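Local atomic coordinates of cell division protein FtsI/penicillin binding protein 2 (Legionella pneumophila subsp. pneumophila ATCC 43290, PDB entry 4ZTK), a protein that probably cross-links peptidoglycan during cell division as a D,D-transpeptidase of the penicillin-binding protein family. Residues Asn255-Val267 / Arg273-Phe285. Numbering follows the deposited sequence.
Sequences NNDKYLALFAGYV and RYVLLVVIEEGYF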
# COMPACT_ATOMS: atom_id res chain seq x y z
N ASN A 255 -0.39 16.80 -8.98
CA ASN A 255 -0.65 18.13 -9.53
C ASN A 255 -1.74 18.13 -10.61
O ASN A 255 -1.81 17.22 -11.43
CB ASN A 255 0.63 18.77 -10.07
CG ASN A 255 1.24 17.97 -11.21
OD1 ASN A 255 0.89 18.16 -12.37
ND2 ASN A 255 2.17 17.08 -10.88
N ASN A 256 -2.59 19.16 -10.58
CA ASN A 256 -3.70 19.30 -11.52
C ASN A 256 -4.66 18.11 -11.52
O ASN A 256 -5.56 18.02 -10.68
CB ASN A 256 -3.19 19.58 -12.94
CG ASN A 256 -2.47 20.91 -13.05
OD1 ASN A 256 -1.31 20.98 -13.46
ND2 ASN A 256 -3.16 21.99 -12.69
N ASP A 257 -4.47 17.20 -12.47
CA ASP A 257 -5.32 16.03 -12.60
C ASP A 257 -4.48 14.79 -12.90
O ASP A 257 -4.71 14.08 -13.88
CB ASP A 257 -6.36 16.24 -13.69
CG ASP A 257 -7.48 15.22 -13.65
OD1 ASP A 257 -7.48 14.30 -14.50
OD2 ASP A 257 -8.35 15.33 -12.76
N LYS A 258 -3.49 14.54 -12.04
CA LYS A 258 -2.58 13.41 -12.23
C LYS A 258 -2.83 12.33 -11.18
O LYS A 258 -2.64 12.55 -9.98
CB LYS A 258 -1.12 13.89 -12.17
CG LYS A 258 -0.54 14.37 -13.51
CD LYS A 258 -1.32 15.53 -14.10
CE LYS A 258 -0.68 16.06 -15.38
NZ LYS A 258 0.57 16.82 -15.11
N TYR A 259 -3.27 11.16 -11.64
CA TYR A 259 -3.70 10.09 -10.74
C TYR A 259 -2.65 9.00 -10.52
O TYR A 259 -2.08 8.48 -11.48
CB TYR A 259 -4.97 9.44 -11.28
CG TYR A 259 -6.24 10.20 -10.97
CD1 TYR A 259 -6.47 11.46 -11.50
CD2 TYR A 259 -7.21 9.64 -10.15
CE1 TYR A 259 -7.64 12.14 -11.22
CE2 TYR A 259 -8.38 10.31 -9.87
CZ TYR A 259 -8.59 11.57 -10.40
OH TYR A 259 -9.75 12.24 -10.12
N LEU A 260 -2.43 8.66 -9.26
CA LEU A 260 -1.73 7.43 -8.92
C LEU A 260 -2.76 6.45 -8.40
O LEU A 260 -3.54 6.77 -7.50
CB LEU A 260 -0.65 7.67 -7.86
CG LEU A 260 0.53 8.58 -8.21
CD1 LEU A 260 1.52 8.65 -7.05
CD2 LEU A 260 1.23 8.10 -9.47
N ALA A 261 -2.78 5.25 -8.97
CA ALA A 261 -3.66 4.19 -8.50
C ALA A 261 -2.82 3.11 -7.82
O ALA A 261 -1.93 2.53 -8.43
CB ALA A 261 -4.45 3.61 -9.66
N LEU A 262 -3.12 2.85 -6.55
CA LEU A 262 -2.26 2.00 -5.73
C LEU A 262 -3.00 0.81 -5.15
O LEU A 262 -4.18 0.90 -4.83
CB LEU A 262 -1.68 2.81 -4.56
CG LEU A 262 -0.87 4.07 -4.80
CD1 LEU A 262 -1.78 5.27 -5.02
CD2 LEU A 262 0.08 4.32 -3.64
N PHE A 263 -2.28 -0.30 -4.99
CA PHE A 263 -2.78 -1.41 -4.19
C PHE A 263 -1.63 -2.11 -3.50
O PHE A 263 -0.67 -2.53 -4.15
CB PHE A 263 -3.60 -2.40 -5.02
CG PHE A 263 -4.36 -3.39 -4.18
CD1 PHE A 263 -5.53 -3.02 -3.54
CD2 PHE A 263 -3.92 -4.70 -4.05
CE1 PHE A 263 -6.24 -3.94 -2.77
CE2 PHE A 263 -4.62 -5.62 -3.29
CZ PHE A 263 -5.79 -5.24 -2.64
N ALA A 264 -1.72 -2.22 -2.18
CA ALA A 264 -0.68 -2.83 -1.38
C ALA A 264 -1.28 -3.97 -0.58
O ALA A 264 -2.36 -3.82 -0.03
CB ALA A 264 -0.07 -1.80 -0.45
N GLY A 265 -0.59 -5.10 -0.52
CA GLY A 265 -1.11 -6.23 0.21
C GLY A 265 -0.15 -7.39 0.34
O GLY A 265 1.03 -7.28 0.02
N TYR A 266 -0.67 -8.52 0.82
CA TYR A 266 0.15 -9.70 1.01
C TYR A 266 -0.71 -10.96 0.95
O TYR A 266 -1.92 -10.90 1.16
CB TYR A 266 0.94 -9.61 2.32
CG TYR A 266 0.08 -9.35 3.54
CD1 TYR A 266 -0.55 -10.39 4.21
CD2 TYR A 266 -0.08 -8.06 4.04
CE1 TYR A 266 -1.33 -10.16 5.33
CE2 TYR A 266 -0.85 -7.82 5.17
CZ TYR A 266 -1.47 -8.88 5.81
OH TYR A 266 -2.25 -8.65 6.92
N VAL A 267 -0.08 -12.09 0.65
CA VAL A 267 -0.81 -13.31 0.31
C VAL A 267 0.07 -14.54 0.55
O VAL A 267 1.28 -14.49 0.32
CB VAL A 267 -1.28 -13.26 -1.17
CG1 VAL A 267 -0.09 -13.26 -2.13
CG2 VAL A 267 -2.21 -14.40 -1.50
N ARG A 273 3.26 -15.29 1.99
CA ARG A 273 4.40 -15.76 1.23
C ARG A 273 5.01 -14.59 0.46
O ARG A 273 6.22 -14.55 0.25
CB ARG A 273 3.97 -16.87 0.26
CG ARG A 273 5.11 -17.63 -0.38
CD ARG A 273 5.02 -19.11 -0.07
NE ARG A 273 3.71 -19.66 -0.41
CZ ARG A 273 3.41 -20.18 -1.60
NH1 ARG A 273 2.19 -20.66 -1.82
NH2 ARG A 273 4.31 -20.21 -2.57
N TYR A 274 4.17 -13.65 0.06
CA TYR A 274 4.63 -12.50 -0.72
C TYR A 274 3.96 -11.22 -0.27
O TYR A 274 2.78 -11.21 0.08
CB TYR A 274 4.35 -12.71 -2.21
CG TYR A 274 4.91 -14.00 -2.77
CD1 TYR A 274 6.26 -14.14 -3.03
CD2 TYR A 274 4.07 -15.08 -3.03
CE1 TYR A 274 6.77 -15.32 -3.54
CE2 TYR A 274 4.57 -16.26 -3.54
CZ TYR A 274 5.93 -16.38 -3.80
OH TYR A 274 6.43 -17.56 -4.30
N VAL A 275 4.72 -10.13 -0.27
CA VAL A 275 4.15 -8.81 -0.10
C VAL A 275 4.21 -8.16 -1.47
O VAL A 275 5.23 -8.25 -2.15
CB VAL A 275 4.96 -7.97 0.90
CG1 VAL A 275 4.21 -6.68 1.23
CG2 VAL A 275 5.25 -8.76 2.17
N LEU A 276 3.13 -7.52 -1.88
CA LEU A 276 3.08 -6.91 -3.20
C LEU A 276 2.59 -5.47 -3.12
O LEU A 276 1.73 -5.14 -2.31
CB LEU A 276 2.14 -7.68 -4.14
CG LEU A 276 2.33 -9.18 -4.35
CD1 LEU A 276 1.70 -9.98 -3.22
CD2 LEU A 276 1.73 -9.58 -5.68
N LEU A 277 3.14 -4.63 -3.99
CA LEU A 277 2.72 -3.25 -4.14
C LEU A 277 2.63 -2.95 -5.63
O LEU A 277 3.59 -3.19 -6.38
CB LEU A 277 3.70 -2.30 -3.46
CG LEU A 277 3.45 -0.80 -3.63
CD1 LEU A 277 2.04 -0.42 -3.21
CD2 LEU A 277 4.48 0.02 -2.85
N VAL A 278 1.49 -2.44 -6.06
CA VAL A 278 1.27 -2.06 -7.45
C VAL A 278 0.91 -0.58 -7.51
O VAL A 278 0.03 -0.13 -6.77
CB VAL A 278 0.12 -2.87 -8.08
CG1 VAL A 278 -0.17 -2.36 -9.48
CG2 VAL A 278 0.44 -4.35 -8.10
N VAL A 279 1.59 0.16 -8.37
CA VAL A 279 1.25 1.56 -8.58
C VAL A 279 1.17 1.86 -10.07
O VAL A 279 2.10 1.56 -10.82
CB VAL A 279 2.26 2.52 -7.92
CG1 VAL A 279 1.95 3.97 -8.28
CG2 VAL A 279 2.25 2.34 -6.41
N ILE A 280 0.04 2.42 -10.49
CA ILE A 280 -0.17 2.80 -11.88
C ILE A 280 -0.28 4.31 -11.92
O ILE A 280 -0.95 4.90 -11.08
CB ILE A 280 -1.50 2.22 -12.43
CG1 ILE A 280 -1.59 0.71 -12.17
CG2 ILE A 280 -1.66 2.55 -13.91
CD1 ILE A 280 -0.49 -0.11 -12.83
N GLU A 281 0.38 4.94 -12.89
CA GLU A 281 0.35 6.40 -12.98
C GLU A 281 -0.42 6.90 -14.20
O GLU A 281 -0.06 6.60 -15.34
CB GLU A 281 1.76 6.97 -12.99
CG GLU A 281 1.82 8.48 -13.09
CD GLU A 281 3.23 9.01 -13.23
OE1 GLU A 281 3.45 10.20 -12.93
OE2 GLU A 281 4.13 8.23 -13.64
N GLU A 282 -1.47 7.67 -13.95
CA GLU A 282 -2.31 8.23 -15.01
C GLU A 282 -2.90 7.15 -15.90
O GLU A 282 -2.99 7.32 -17.11
CB GLU A 282 -1.55 9.25 -15.85
CG GLU A 282 -1.15 10.50 -15.10
CD GLU A 282 -0.39 11.48 -15.97
OE1 GLU A 282 -0.75 11.63 -17.15
OE2 GLU A 282 0.58 12.09 -15.46
N GLY A 283 -3.30 6.03 -15.30
CA GLY A 283 -3.96 4.98 -16.04
C GLY A 283 -5.47 5.17 -16.03
O GLY A 283 -6.00 5.91 -15.19
N TYR A 284 -6.15 4.52 -16.96
CA TYR A 284 -7.60 4.50 -16.98
C TYR A 284 -8.09 3.33 -17.82
O TYR A 284 -7.38 2.85 -18.70
CB TYR A 284 -8.17 5.80 -17.55
CG TYR A 284 -7.96 5.97 -19.04
CD1 TYR A 284 -6.76 6.47 -19.53
CD2 TYR A 284 -8.95 5.64 -19.95
CE1 TYR A 284 -6.55 6.63 -20.89
CE2 TYR A 284 -8.75 5.80 -21.31
CZ TYR A 284 -7.55 6.29 -21.77
OH TYR A 284 -7.35 6.45 -23.13
N PHE A 285 -9.30 2.88 -17.54
CA PHE A 285 -9.91 1.80 -18.30
C PHE A 285 -11.40 2.09 -18.47
O PHE A 285 -12.07 2.50 -17.52
CB PHE A 285 -9.69 0.46 -17.60
CG PHE A 285 -10.01 -0.73 -18.45
CD1 PHE A 285 -9.11 -1.18 -19.40
CD2 PHE A 285 -11.21 -1.42 -18.30
CE1 PHE A 285 -9.40 -2.28 -20.19
CE2 PHE A 285 -11.50 -2.52 -19.08
CZ PHE A 285 -10.60 -2.95 -20.03
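Strands 259-267 and 274-281 form an antiparallel beta hairpin, paired from Leu260-Glu281 to Val267-Tyr274, with a further bond from Glu282 N to Tyr259 O. In the hydrogen-bonded pair Ala261-Ile280, Ala261 N gives a nearly straight bond to Ile280 O (2.8 Å), and Ile280 N answers to Ala261 O. Near the turn lies a classic beta bulge: Val267 O accepts from Tyr274 N almost along its C=O axis and from Arg273 N (2.7 Å), which sits above the carbonyl plane. Strand 274-281 is the middle one of the five-stranded sheet of the penicillin-binding transpeptidase fold, and 259-267 separates it from edge strand 246-253, which bears Lys248 of a probable KTG motif. One face, with Ala264 and Leu277, packs on helix 189-200. There Leu277 CG, anti to the backbone N (chi1 175°), leads CD1 to Ala264 CB at 3.7 Å, the small alanine leaving room for the leucine. Leu262 CG lies alongside Val279 CG2 (3.9 Å). Further along, Leu260 CD2 rests on Glu281 CG (3.7 Å), while the buried carboxylate beyond is held by Arg74 and Ser43. On the opposite face, the Val267 and Leu276 side chains meet at a slant, CG1 of Val267 touching CD1 of Leu276 at 3.9 Å, and Leu276 and Phe263 supply apolar bulk against helix 295-310.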